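Local structure of alanine racemase (Enterococcus faecalis, 3E6E) at residues G32-V38 with G218-G224; K24-R28 with P239-L243; I83-V88 with L102-V106; I18-Q23 with A54-A60; A173-D177 with P232-L237. The protein works as an enzyme of the alanine racemase family, a dimer whose subunits pair an N-terminal TIM barrel with a C-terminal domain rich in beta strands. The protein carries 1 engineered substitution. All coordinates share one frame. Residue numbers count along the deposited sequence, not the author numbering.

Contact 1 of 5, residues G32-V38 with G218-G224; sequences GTALFAV and GNMIRYG. With DCS (D-[3-hydroxy-2-methyl-5-phosphonooxymethyl-pyridin-4-ylmethyl]-N,O-cycloserylamide), chain D.
Strands 34-38 and 220-223 run parallel as neighbours, their axes 4.8 Å apart at 26°, pairing Ala34 with Met220, Leu35 with Ile221, Phe36 with Arg222 and Ala37 with Tyr223. Backbone hydrogen bonds alternate: Ala34 N to Asn219 O (2.8 Å), Ile221 N to Ala34 O (2.9 Å) and Phe36 N to Ile221 O (3.0 Å), then weaker ones from Tyr223 N to Phe36 O (3.0 Å) and Val38 N to Tyr223 O (3.3 Å). Apolar contacts follow the two faces. Met220, chi1 t, sets SD over the Phe36 ring, 3.8 Å from its centroid, a Met-aromatic contact; on the other face, Leu35 CD2 meets Ile221 CG1 (3.4 Å) and Tyr223 CB (3.3 Å). The Tyr223 hydroxyl bonds to Tyr241. Polar groups at the C-terminal end serve DCS: Arg222 NE donates to its N1 (3.0 Å), and Gly224 N weakly to its O1P (3.2 Å), where a CB would clash with the phosphate. First strand beside eighth is the closure of a TIM barrel, with the ligand at the strands' C-terminal ends.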
# COMPACT_ATOMS: atom_id res chain seq x y z
N GLY A 32 25.87 18.65 -20.99
CA GLY A 32 26.12 19.97 -20.45
C GLY A 32 24.91 19.98 -19.52
O GLY A 32 24.36 21.04 -19.21
N THR A 33 24.51 18.79 -19.07
CA THR A 33 23.34 18.66 -18.21
C THR A 33 23.56 17.69 -17.06
O THR A 33 24.39 16.78 -17.13
CB THR A 33 22.15 18.18 -19.04
OG1 THR A 33 22.00 19.02 -20.19
CG2 THR A 33 20.88 18.24 -18.21
N ALA A 34 22.81 17.88 -15.98
CA ALA A 34 22.93 17.01 -14.82
C ALA A 34 21.69 16.12 -14.62
O ALA A 34 20.55 16.52 -14.90
CB ALA A 34 23.19 17.83 -13.57
N LEU A 35 21.92 14.92 -14.12
CA LEU A 35 20.84 13.98 -13.89
C LEU A 35 20.56 13.84 -12.42
O LEU A 35 21.43 13.43 -11.64
CB LEU A 35 21.19 12.62 -14.49
CG LEU A 35 20.13 11.51 -14.41
CD1 LEU A 35 19.86 11.11 -12.97
CD2 LEU A 35 18.87 12.01 -15.05
N PHE A 36 19.36 14.21 -12.02
CA PHE A 36 18.98 14.06 -10.64
C PHE A 36 18.03 12.88 -10.65
O PHE A 36 17.18 12.75 -11.54
CB PHE A 36 18.29 15.33 -10.12
CG PHE A 36 19.22 16.27 -9.40
CD1 PHE A 36 20.46 16.60 -9.95
CD2 PHE A 36 18.86 16.85 -8.19
CE1 PHE A 36 21.32 17.48 -9.30
CE2 PHE A 36 19.71 17.74 -7.54
CZ PHE A 36 20.95 18.05 -8.10
N ALA A 37 18.19 12.01 -9.66
CA ALA A 37 17.36 10.83 -9.53
C ALA A 37 16.33 11.00 -8.42
O ALA A 37 16.67 11.12 -7.25
CB ALA A 37 18.23 9.61 -9.24
N VAL A 38 15.06 11.05 -8.81
CA VAL A 38 13.98 11.19 -7.84
C VAL A 38 13.70 9.78 -7.32
O VAL A 38 13.39 8.88 -8.09
CB VAL A 38 12.72 11.80 -8.49
CG1 VAL A 38 12.61 11.36 -9.92
CG2 VAL A 38 11.49 11.41 -7.72
N GLY A 218 17.15 23.64 -20.49
CA GLY A 218 17.40 23.18 -19.13
C GLY A 218 18.79 22.59 -18.99
O GLY A 218 19.38 22.17 -19.98
N ASN A 219 19.31 22.55 -17.77
CA ASN A 219 20.64 22.01 -17.55
C ASN A 219 20.66 20.85 -16.54
O ASN A 219 21.72 20.41 -16.09
CB ASN A 219 21.61 23.12 -17.11
CG ASN A 219 21.27 23.69 -15.75
OD1 ASN A 219 20.89 22.96 -14.84
ND2 ASN A 219 21.41 25.00 -15.61
N MET A 220 19.48 20.38 -16.19
CA MET A 220 19.31 19.27 -15.27
C MET A 220 17.91 18.68 -15.41
O MET A 220 16.93 19.41 -15.53
CB MET A 220 19.51 19.70 -13.82
CG MET A 220 19.37 18.55 -12.81
SD MET A 220 18.11 18.81 -11.54
CE MET A 220 16.76 18.11 -12.29
N ILE A 221 17.81 17.35 -15.40
CA ILE A 221 16.50 16.73 -15.51
C ILE A 221 16.25 15.89 -14.28
O ILE A 221 17.18 15.37 -13.66
CB ILE A 221 16.39 15.82 -16.75
CG1 ILE A 221 17.15 14.52 -16.52
CG2 ILE A 221 16.92 16.56 -17.99
CD1 ILE A 221 16.98 13.54 -17.64
N ARG A 222 14.97 15.79 -13.92
CA ARG A 222 14.56 15.01 -12.76
C ARG A 222 14.04 13.63 -13.21
O ARG A 222 12.85 13.40 -13.28
CB ARG A 222 13.46 15.76 -12.01
CG ARG A 222 13.97 16.89 -11.11
CD ARG A 222 13.33 18.20 -11.49
NE ARG A 222 11.93 18.00 -11.85
CZ ARG A 222 11.16 18.95 -12.37
NH1 ARG A 222 11.65 20.16 -12.59
NH2 ARG A 222 9.90 18.68 -12.71
N TYR A 223 14.97 12.73 -13.51
CA TYR A 223 14.63 11.39 -13.99
C TYR A 223 13.98 10.47 -12.95
O TYR A 223 14.61 10.10 -11.96
CB TYR A 223 15.90 10.72 -14.54
CG TYR A 223 15.68 9.91 -15.79
CD1 TYR A 223 16.49 8.81 -16.08
CD2 TYR A 223 14.68 10.25 -16.71
CE1 TYR A 223 16.31 8.08 -17.24
CE2 TYR A 223 14.51 9.52 -17.88
CZ TYR A 223 15.33 8.43 -18.14
OH TYR A 223 15.18 7.70 -19.30
N GLY A 224 12.73 10.08 -13.20
CA GLY A 224 12.04 9.20 -12.28
C GLY A 224 11.78 7.77 -12.75
O GLY A 224 12.68 6.93 -12.76
N1 DCS D . 9.72 16.30 -10.84
C2 DCS D . 8.60 16.59 -9.99
C2A DCS D . 8.34 17.99 -9.48
C3 DCS D . 7.76 15.52 -9.65
O3 DCS D . 6.68 15.71 -8.85
C4 DCS D . 8.06 14.20 -10.17
C4A DCS D . 7.15 13.04 -9.81
C5 DCS D . 9.23 14.02 -11.03
C6 DCS D . 10.02 15.06 -11.34
C5A DCS D . 9.62 12.68 -11.62
O4P DCS D . 8.61 12.29 -12.56
P DCS D . 8.63 10.95 -13.42
O1P DCS D . 9.82 11.00 -14.25
O2P DCS D . 8.64 9.81 -12.51
O3P DCS D . 7.43 10.94 -14.25
N DCS D . 5.73 13.32 -10.26
CA DCS D . 4.70 12.39 -10.04
C DCS D . 3.69 12.50 -9.04
O DCS D . 3.58 13.49 -8.11
ND DCS D . 2.88 11.47 -9.16
OG DCS D . 3.32 10.68 -10.20
CB DCS D . 4.43 11.25 -10.73

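Contact 2 of 5, residues K24-R28 with P239-L243; sequences KECQR and PSYAL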
# COMPACT_ATOMS: atom_id res chain seq x y z
N LYS A 24 22.27 5.06 -19.72
CA LYS A 24 21.78 5.25 -21.08
C LYS A 24 21.40 6.71 -21.28
O LYS A 24 21.93 7.37 -22.17
CB LYS A 24 20.53 4.39 -21.37
CG LYS A 24 20.74 2.89 -21.42
CD LYS A 24 21.66 2.45 -22.53
CE LYS A 24 21.34 1.01 -22.95
NZ LYS A 24 21.15 0.06 -21.80
N GLU A 25 20.50 7.19 -20.43
CA GLU A 25 20.04 8.57 -20.51
C GLU A 25 21.18 9.59 -20.37
O GLU A 25 21.24 10.56 -21.12
CB GLU A 25 18.95 8.81 -19.45
CG GLU A 25 18.48 10.25 -19.33
CD GLU A 25 17.85 10.80 -20.61
OE1 GLU A 25 17.68 12.04 -20.69
OE2 GLU A 25 17.53 10.02 -21.53
N CYS A 26 22.08 9.38 -19.42
CA CYS A 26 23.19 10.30 -19.21
C CYS A 26 24.05 10.50 -20.45
O CYS A 26 24.61 11.58 -20.67
CB CYS A 26 24.08 9.82 -18.06
SG CYS A 26 23.35 9.95 -16.42
N GLN A 27 24.16 9.45 -21.26
CA GLN A 27 24.96 9.50 -22.48
C GLN A 27 24.18 10.11 -23.62
O GLN A 27 24.74 10.65 -24.57
CB GLN A 27 25.39 8.08 -22.88
CG GLN A 27 26.53 7.53 -22.06
CD GLN A 27 26.80 6.06 -22.34
OE1 GLN A 27 26.85 5.64 -23.50
NE2 GLN A 27 26.98 5.27 -21.28
N ARG A 28 22.87 10.00 -23.50
CA ARG A 28 21.94 10.50 -24.49
C ARG A 28 21.74 11.98 -24.21
O ARG A 28 21.27 12.73 -25.06
CB ARG A 28 20.62 9.74 -24.34
CG ARG A 28 19.68 9.82 -25.50
CD ARG A 28 18.56 8.78 -25.35
NE ARG A 28 17.59 8.87 -26.44
CZ ARG A 28 17.89 8.71 -27.72
NH1 ARG A 28 19.14 8.46 -28.09
NH2 ARG A 28 16.95 8.82 -28.65
N PRO A 239 9.73 4.45 -25.91
CA PRO A 239 10.85 5.18 -25.32
C PRO A 239 11.94 5.40 -26.34
O PRO A 239 11.98 4.73 -27.36
CB PRO A 239 11.28 4.27 -24.19
CG PRO A 239 9.95 3.78 -23.71
CD PRO A 239 9.27 3.39 -25.00
N SER A 240 12.81 6.36 -26.06
CA SER A 240 13.89 6.69 -26.98
C SER A 240 15.10 5.78 -26.85
O SER A 240 16.11 5.96 -27.54
CB SER A 240 14.27 8.15 -26.77
OG SER A 240 13.12 8.96 -26.94
N TYR A 241 15.00 4.81 -25.95
CA TYR A 241 16.05 3.82 -25.73
C TYR A 241 15.49 2.69 -24.87
O TYR A 241 14.51 2.87 -24.14
CB TYR A 241 17.27 4.48 -25.07
CG TYR A 241 17.12 4.87 -23.62
CD1 TYR A 241 17.37 3.95 -22.60
CD2 TYR A 241 16.72 6.16 -23.26
CE1 TYR A 241 17.23 4.31 -21.26
CE2 TYR A 241 16.57 6.52 -21.92
CZ TYR A 241 16.83 5.59 -20.93
OH TYR A 241 16.70 5.94 -19.61
N ALA A 242 16.11 1.52 -24.96
CA ALA A 242 15.69 0.33 -24.24
C ALA A 242 15.68 0.49 -22.74
O ALA A 242 16.73 0.58 -22.11
CB ALA A 242 16.59 -0.82 -24.60
N LEU A 243 14.48 0.51 -22.16
CA LEU A 243 14.33 0.63 -20.71
C LEU A 243 14.31 -0.80 -20.20
O LEU A 243 13.69 -1.67 -20.81
CB LEU A 243 13.01 1.33 -20.36
CG LEU A 243 12.89 2.82 -20.68
CD1 LEU A 243 11.46 3.30 -20.41
CD2 LEU A 243 13.90 3.61 -19.83
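The last turn of helix 15-28 faces an irregular piece of chain: the nearest CA atoms, those of Lys24 and Tyr241, are 7.5 Å apart, so side chains bridge the gap. Tyr241 has an extended backbone and a p rotamer that places its ring against the helix, with Glu25 N over one face. Around the ring, Lys24 CB comes to 3.3 Å from Tyr241 CE1, Glu25 OE2 to 3.7 Å from CE2 and Arg28 CD to 3.8 Å from CD2. Arg28, with chi1 to chi3 all t, stretches past the ring until its guanidinium face lies against Ser240, NH2 3.2 Å from Ser240 O, at an angle too poor for a hydrogen bond. The other polar ends have partners outside the two segments: Lys24 NZ forms a salt bridge with Glu20, Ser240 OG bonds to Leu211 O, and the Tyr241 hydroxyl bonds to that of Tyr223. With no hydrogen bond or salt bridge across it, this surface contact relies on van der Waals packing of Lys24 and Arg28 against one tyrosine ring and of the Arg28 guanidinium over Ser240 O.

Contact 3 of 5, residues I83-V88 with L102-V106; sequences ILILSV and LSVTV. With DCS (D-[3-hydroxy-2-methyl-5-phosphonooxymethyl-pyridin-4-ylmethyl]-N,O-cycloserylamide), chain D.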
# COMPACT_ATOMS: atom_id res chain seq x y z
N ILE A 83 20.37 17.21 -2.21
CA ILE A 83 19.09 16.54 -2.03
C ILE A 83 17.99 17.59 -2.08
O ILE A 83 17.82 18.36 -1.14
CB ILE A 83 19.01 15.82 -0.67
CG1 ILE A 83 20.08 14.73 -0.56
CG2 ILE A 83 17.63 15.23 -0.51
CD1 ILE A 83 20.09 14.01 0.78
N LEU A 84 17.23 17.61 -3.16
CA LEU A 84 16.14 18.57 -3.28
C LEU A 84 14.77 17.99 -2.91
O LEU A 84 14.39 16.92 -3.38
CB LEU A 84 16.07 19.12 -4.71
CG LEU A 84 14.73 19.75 -5.08
CD1 LEU A 84 14.43 20.91 -4.18
CD2 LEU A 84 14.77 20.16 -6.53
N ILE A 85 14.05 18.72 -2.07
CA ILE A 85 12.73 18.33 -1.66
C ILE A 85 11.82 19.04 -2.64
O ILE A 85 11.80 20.27 -2.69
CB ILE A 85 12.42 18.79 -0.22
CG1 ILE A 85 13.44 18.18 0.74
CG2 ILE A 85 11.01 18.38 0.18
CD1 ILE A 85 13.21 18.56 2.19
N LEU A 86 11.09 18.25 -3.42
CA LEU A 86 10.19 18.75 -4.47
C LEU A 86 8.93 19.49 -4.05
O LEU A 86 8.35 20.20 -4.87
CB LEU A 86 9.79 17.61 -5.40
CG LEU A 86 10.91 16.99 -6.23
CD1 LEU A 86 10.38 15.77 -6.98
CD2 LEU A 86 11.46 18.04 -7.18
N SER A 87 8.47 19.31 -2.82
CA SER A 87 7.27 20.04 -2.40
C SER A 87 7.59 21.05 -1.32
O SER A 87 8.74 21.18 -0.90
CB SER A 87 6.18 19.09 -1.88
OG SER A 87 4.97 19.81 -1.63
N VAL A 88 6.58 21.78 -0.89
CA VAL A 88 6.79 22.76 0.15
C VAL A 88 7.12 21.98 1.42
O VAL A 88 6.73 20.82 1.56
CB VAL A 88 5.52 23.61 0.34
CG1 VAL A 88 5.14 24.25 -0.97
CG2 VAL A 88 4.38 22.75 0.81
N LEU A 102 19.85 20.63 2.98
CA LEU A 102 18.95 20.18 1.94
C LEU A 102 18.41 21.34 1.14
O LEU A 102 18.27 22.46 1.65
CB LEU A 102 17.79 19.43 2.59
CG LEU A 102 18.24 18.36 3.57
CD1 LEU A 102 17.10 18.00 4.48
CD2 LEU A 102 18.75 17.16 2.81
N SER A 103 18.11 21.09 -0.12
CA SER A 103 17.53 22.11 -0.96
C SER A 103 16.02 21.98 -0.82
O SER A 103 15.49 20.87 -0.75
CB SER A 103 17.96 21.91 -2.40
OG SER A 103 19.37 22.05 -2.51
N VAL A 104 15.32 23.10 -0.76
CA VAL A 104 13.87 23.10 -0.60
C VAL A 104 13.16 23.83 -1.73
O VAL A 104 13.71 24.74 -2.35
CB VAL A 104 13.44 23.77 0.72
CG1 VAL A 104 14.13 23.11 1.90
CG2 VAL A 104 13.77 25.26 0.67
N THR A 105 11.92 23.44 -1.96
CA THR A 105 11.11 24.07 -2.98
C THR A 105 10.36 25.19 -2.30
O THR A 105 10.06 25.10 -1.12
CB THR A 105 10.11 23.06 -3.59
OG1 THR A 105 10.84 21.97 -4.17
CG2 THR A 105 9.25 23.73 -4.66
N VAL A 106 10.10 26.26 -3.02
CA VAL A 106 9.36 27.39 -2.47
C VAL A 106 8.41 27.89 -3.55
O VAL A 106 8.84 28.19 -4.67
CB VAL A 106 10.33 28.53 -2.01
CG1 VAL A 106 11.43 28.71 -3.02
CG2 VAL A 106 9.57 29.82 -1.84
N1 DCS D . 9.72 16.30 -10.84
C2 DCS D . 8.60 16.59 -9.99
C2A DCS D . 8.34 17.99 -9.48
C3 DCS D . 7.76 15.52 -9.65
O3 DCS D . 6.68 15.71 -8.85
C4 DCS D . 8.06 14.20 -10.17
C4A DCS D . 7.15 13.04 -9.81
C5 DCS D . 9.23 14.02 -11.03
C6 DCS D . 10.02 15.06 -11.34
C5A DCS D . 9.62 12.68 -11.62
O4P DCS D . 8.61 12.29 -12.56
P DCS D . 8.63 10.95 -13.42
O1P DCS D . 9.82 11.00 -14.25
O2P DCS D . 8.64 9.81 -12.51
O3P DCS D . 7.43 10.94 -14.25
N DCS D . 5.73 13.32 -10.26
CA DCS D . 4.70 12.39 -10.04
C DCS D . 3.69 12.50 -9.04
O DCS D . 3.58 13.49 -8.11
ND DCS D . 2.88 11.47 -9.16
OG DCS D . 3.32 10.68 -10.20
CB DCS D . 4.43 11.25 -10.73
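Side chains alternate between two environments on these parallel neighbours, whose axes approach to 4.6 Å at 25°. On one face Leu84 (t, p) turns back over the adjacent strand, its CD1 4.1 Å from Ser103 CB and 3.7 Å from Thr105 OG1; His130 of the next strand touches both Leu84 and Ser103, and Ser103 OG bonds to Glu164. Ile85 and Val104 point to the other face, where Leu97 of helix 94-99 packs on both. Ile83 shares the m, t rotamer of Ile85, and its CB meets Leu102 CD2 at 3.7 Å. Two backbone hydrogen bonds fix the register: Ser103 N to Ile83 O and Ile85 N to Ser103 O, both 2.9 Å. Thr105 adds a side-chain bond: in the m rotamer, OG1 donates to Ile85 O at a very short 2.4 Å. Residues 86-88 turn round this side chain, and Thr105 has the largest buried area of the contact. Leu86 (m, t) points away from residues 102-106, and its CD1 rests 3.6 Å from C2 of the DCS pyridine ring. Ser87, chi1 t, makes a weak hydrogen bond to Gln316 of the second subunit. Strand 83-85, helix 94-99 and strand 103-106 form one beta-alpha-beta unit of the TIM barrel, which carries a pocket residue, Leu86, at the C-terminal end of its first strand.

Contact 4 of 5, residues I18-Q23 with A54-A60; sequences ITENVQ and AAKKGGA
Gly58, Thr19 and Val22 carry the largest shares of this junction, where helix 15-28 passes the end of helix 48-56. Gly58 CA approaches Thr19 CA to 4.3 Å, so close that a CB on Gly58 would clash with Thr19 O. Residues 54-60 get there through a type I turn, Lys56 to Gly59, with Gly59 N bonded to Lys56 O (2.7 Å) and Ala60 N to Ala55 O (2.8 Å); Gly59, at phi 131°, makes this a Schellman motif. Thr19 (m) donates OG1 to Ala54 O (3.0 Å), while its CG2 packs on Gly58 CA (3.6 Å). One turn on, Val22 (t) puts CG1 3.8 Å from both Ala55 O and Gly58 O, and CG2 4.1 Å from Ala55 CB. Ile18 CB meets Ala54 CB at 4.0 Å, and Gln23 CG comes to 3.1 Å from Gly58 O. The chemistry is that of close packing of a helix on the C-terminal turn of another, at small residues: alanines and glycine bring the backbones together, and a single threonine hydroxyl satisfies a carbonyl near the helix end.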
# COMPACT_ATOMS: atom_id res chain seq x y z
N ILE A 18 18.74 -0.38 -12.86
CA ILE A 18 18.51 1.04 -12.56
C ILE A 18 19.75 1.84 -13.03
O ILE A 18 19.64 2.89 -13.68
CB ILE A 18 18.28 1.26 -11.03
CG1 ILE A 18 17.04 0.49 -10.58
CG2 ILE A 18 18.07 2.73 -10.72
CD1 ILE A 18 16.77 0.64 -9.13
N THR A 19 20.94 1.32 -12.72
CA THR A 19 22.20 1.93 -13.12
C THR A 19 22.23 2.10 -14.64
O THR A 19 22.55 3.16 -15.17
CB THR A 19 23.42 1.02 -12.75
OG1 THR A 19 23.51 0.82 -11.34
CG2 THR A 19 24.72 1.64 -13.26
N GLU A 20 21.90 1.02 -15.34
CA GLU A 20 21.91 1.01 -16.79
C GLU A 20 20.88 1.95 -17.39
O GLU A 20 21.14 2.58 -18.42
CB GLU A 20 21.70 -0.43 -17.27
CG GLU A 20 21.43 -0.59 -18.76
CD GLU A 20 21.21 -2.05 -19.14
OE1 GLU A 20 20.67 -2.29 -20.26
OE2 GLU A 20 21.58 -2.95 -18.34
N ASN A 21 19.72 2.06 -16.76
CA ASN A 21 18.70 2.96 -17.29
C ASN A 21 19.23 4.39 -17.12
O ASN A 21 19.04 5.25 -17.99
CB ASN A 21 17.38 2.78 -16.52
CG ASN A 21 16.75 1.41 -16.73
OD1 ASN A 21 15.85 1.02 -15.99
ND2 ASN A 21 17.22 0.68 -17.74
N VAL A 22 19.92 4.62 -16.01
CA VAL A 22 20.46 5.95 -15.75
C VAL A 22 21.64 6.31 -16.66
O VAL A 22 21.73 7.45 -17.12
CB VAL A 22 20.88 6.08 -14.29
CG1 VAL A 22 21.59 7.42 -14.08
CG2 VAL A 22 19.65 5.96 -13.40
N GLN A 23 22.53 5.36 -16.92
CA GLN A 23 23.66 5.62 -17.80
C GLN A 23 23.19 5.88 -19.22
O GLN A 23 23.67 6.80 -19.87
CB GLN A 23 24.62 4.44 -17.82
CG GLN A 23 25.77 4.56 -16.84
CD GLN A 23 27.00 3.79 -17.30
OE1 GLN A 23 27.67 4.20 -18.26
NE2 GLN A 23 27.29 2.67 -16.64
N ALA A 54 22.22 3.19 -6.75
CA ALA A 54 22.30 2.58 -8.08
C ALA A 54 22.31 3.67 -9.14
O ALA A 54 22.96 3.53 -10.17
CB ALA A 54 21.13 1.64 -8.31
N ALA A 55 21.57 4.74 -8.87
CA ALA A 55 21.49 5.87 -9.78
C ALA A 55 22.78 6.66 -9.70
O ALA A 55 23.19 7.28 -10.67
CB ALA A 55 20.30 6.75 -9.41
N LYS A 56 23.43 6.64 -8.55
CA LYS A 56 24.67 7.39 -8.40
C LYS A 56 25.76 6.76 -9.29
O LYS A 56 26.33 7.42 -10.16
CB LYS A 56 25.12 7.41 -6.94
CG LYS A 56 26.22 8.44 -6.65
CD LYS A 56 26.61 8.46 -5.18
CE LYS A 56 27.16 7.10 -4.72
NZ LYS A 56 27.32 7.03 -3.23
N LYS A 57 26.04 5.47 -9.08
CA LYS A 57 27.05 4.79 -9.88
C LYS A 57 26.64 4.78 -11.34
O LYS A 57 27.43 4.40 -12.20
CB LYS A 57 27.27 3.36 -9.37
CG LYS A 57 26.00 2.63 -8.94
CD LYS A 57 26.35 1.38 -8.12
CE LYS A 57 27.01 1.75 -6.80
NZ LYS A 57 27.45 0.55 -6.02
N GLY A 58 25.41 5.20 -11.60
CA GLY A 58 24.93 5.26 -12.97
C GLY A 58 25.24 6.62 -13.59
O GLY A 58 25.22 6.78 -14.82
N GLY A 59 25.53 7.61 -12.75
CA GLY A 59 25.86 8.92 -13.27
C GLY A 59 25.10 10.05 -12.62
O GLY A 59 25.30 11.21 -12.96
N ALA A 60 24.22 9.72 -11.67
CA ALA A 60 23.45 10.74 -10.99
C ALA A 60 24.36 11.59 -10.11
O ALA A 60 25.38 11.12 -9.59
CB ALA A 60 22.38 10.09 -10.14

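Contact 5 of 5, residues A173-D177 with P232-L237; sequences ADEID and PSGNKL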
# COMPACT_ATOMS: atom_id res chain seq x y z
N ALA A 173 3.67 15.86 -20.75
CA ALA A 173 4.88 15.50 -21.49
C ALA A 173 4.87 14.11 -22.08
O ALA A 173 5.58 13.84 -23.04
CB ALA A 173 6.10 15.67 -20.60
N ASP A 174 4.09 13.20 -21.50
CA ASP A 174 4.04 11.84 -22.01
C ASP A 174 2.89 11.64 -22.99
O ASP A 174 2.58 10.52 -23.37
CB ASP A 174 3.92 10.84 -20.86
CG ASP A 174 2.57 10.92 -20.17
OD1 ASP A 174 2.17 12.03 -19.75
OD2 ASP A 174 1.92 9.87 -20.03
N GLU A 175 2.26 12.74 -23.39
CA GLU A 175 1.13 12.68 -24.31
C GLU A 175 1.57 12.88 -25.76
O GLU A 175 2.51 13.63 -26.04
CB GLU A 175 0.10 13.75 -23.93
CG GLU A 175 -1.35 13.30 -24.04
CD GLU A 175 -1.81 12.49 -22.83
OE1 GLU A 175 -1.57 12.92 -21.68
OE2 GLU A 175 -2.42 11.42 -23.04
N ILE A 176 0.91 12.20 -26.69
CA ILE A 176 1.24 12.29 -28.11
C ILE A 176 1.05 13.73 -28.57
O ILE A 176 1.90 14.29 -29.25
CB ILE A 176 0.32 11.39 -28.95
CG1 ILE A 176 0.50 9.93 -28.53
CG2 ILE A 176 0.61 11.58 -30.43
CD1 ILE A 176 -0.48 8.97 -29.19
N ASP A 177 -0.10 14.31 -28.21
CA ASP A 177 -0.40 15.69 -28.56
C ASP A 177 0.52 16.59 -27.74
O ASP A 177 0.49 16.57 -26.50
CB ASP A 177 -1.87 15.99 -28.26
CG ASP A 177 -2.33 17.31 -28.84
OD1 ASP A 177 -3.56 17.58 -28.82
OD2 ASP A 177 -1.47 18.08 -29.31
N PRO A 232 7.36 5.71 -19.23
CA PRO A 232 6.66 6.82 -18.58
C PRO A 232 5.34 7.24 -19.21
O PRO A 232 4.74 8.20 -18.77
CB PRO A 232 7.70 7.93 -18.58
CG PRO A 232 8.49 7.66 -19.80
CD PRO A 232 8.65 6.15 -19.78
N SER A 233 4.89 6.53 -20.25
CA SER A 233 3.62 6.88 -20.86
C SER A 233 2.71 5.67 -20.99
O SER A 233 1.74 5.68 -21.76
CB SER A 233 3.83 7.48 -22.25
OG SER A 233 3.98 6.48 -23.24
N GLY A 234 3.01 4.63 -20.22
CA GLY A 234 2.21 3.43 -20.27
C GLY A 234 2.53 2.65 -21.53
O GLY A 234 3.41 1.78 -21.52
N ASN A 235 1.81 2.95 -22.62
CA ASN A 235 2.02 2.29 -23.90
C ASN A 235 1.65 3.21 -25.07
O ASN A 235 1.44 2.76 -26.20
CB ASN A 235 1.21 0.99 -23.96
CG ASN A 235 2.06 -0.23 -24.32
OD1 ASN A 235 1.61 -1.38 -24.24
ND2 ASN A 235 3.31 0.02 -24.73
N LYS A 236 1.59 4.51 -24.80
CA LYS A 236 1.25 5.49 -25.83
C LYS A 236 2.41 5.82 -26.77
O LYS A 236 2.21 6.06 -27.96
CB LYS A 236 0.77 6.79 -25.17
CG LYS A 236 -0.47 6.64 -24.31
CD LYS A 236 -0.87 7.97 -23.69
CE LYS A 236 -0.02 8.29 -22.48
NZ LYS A 236 -0.50 9.51 -21.79
N LEU A 237 3.62 5.84 -26.23
CA LEU A 237 4.81 6.16 -27.02
C LEU A 237 5.98 5.21 -26.74
O LEU A 237 6.15 4.70 -25.63
CB LEU A 237 5.27 7.58 -26.72
CG LEU A 237 4.39 8.75 -27.13
CD1 LEU A 237 5.01 10.06 -26.67
CD2 LEU A 237 4.22 8.74 -28.62
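This is a loop-to-loop contact held by a salt-bridge network at the C-terminal end of the barrel strands, between the chain that follows strand 165-167 and the one that follows strand 220-223. Lys236 is the cation of the network. Its side chain (m, t, m, t) starts toward the other loop and sends NZ between two carboxylates, 3.0 Å from Asp174 OD2 and 3.0 Å from Glu175 OE2; the hydrogen bond to Glu175 is the weak one. Asp174 CA-to-CB points toward the other loop, whereas that of Glu175 points away and its carboxylate has to curl back. Beside the charges the loops touch directly: Asp174 CB lies 3.5 Å from Pro232 O, Asp174 O 3.5 Å from Ser233 CB, and Ile176 CG1 3.9 Å from Leu237 CD2. Residues 232-237 are shaped from within, since Leu237 N donates to Ser233 OG (3.1 Å) and Gly234 takes a positive phi. Glu175 also packs on Gly268 of the second subunit, and the Pro232 side chain is about 5 Å from DCS. Helix 207-212 packs on both loops, Thr209 touching Ala173 and Trp212 touching Pro232 and Leu237, while Asp177 precedes the turn into helix 179-193, its side chain capping a backbone N just beyond the segment.

All five contacts involve the TIM-barrel domain. Contacts 1 and 3 share its parallel sheet, centres 15 Å apart, and both touch DCS. Helix 15-28 serves contacts 2 and 4 (centres about 11 Å apart) and is followed in the chain by strand 34-38 of contact 1. These three touch one another: Ala55 CB meets Ala37 CB at 3.5 Å, and Tyr241 OH lies 2.3 Å from Tyr223 OH and 2.9 Å from Asn21 O, probable hydrogen bonds. Along the chain contact 4 closes before contact 3 opens, and contact 3 before contact 5; contacts 1 and 2 join early segments to late ones, bringing the barrel's ends together. Contact 5, its centre about 27 Å from that of contact 3, reaches contact 2 through Pro232 and Leu243.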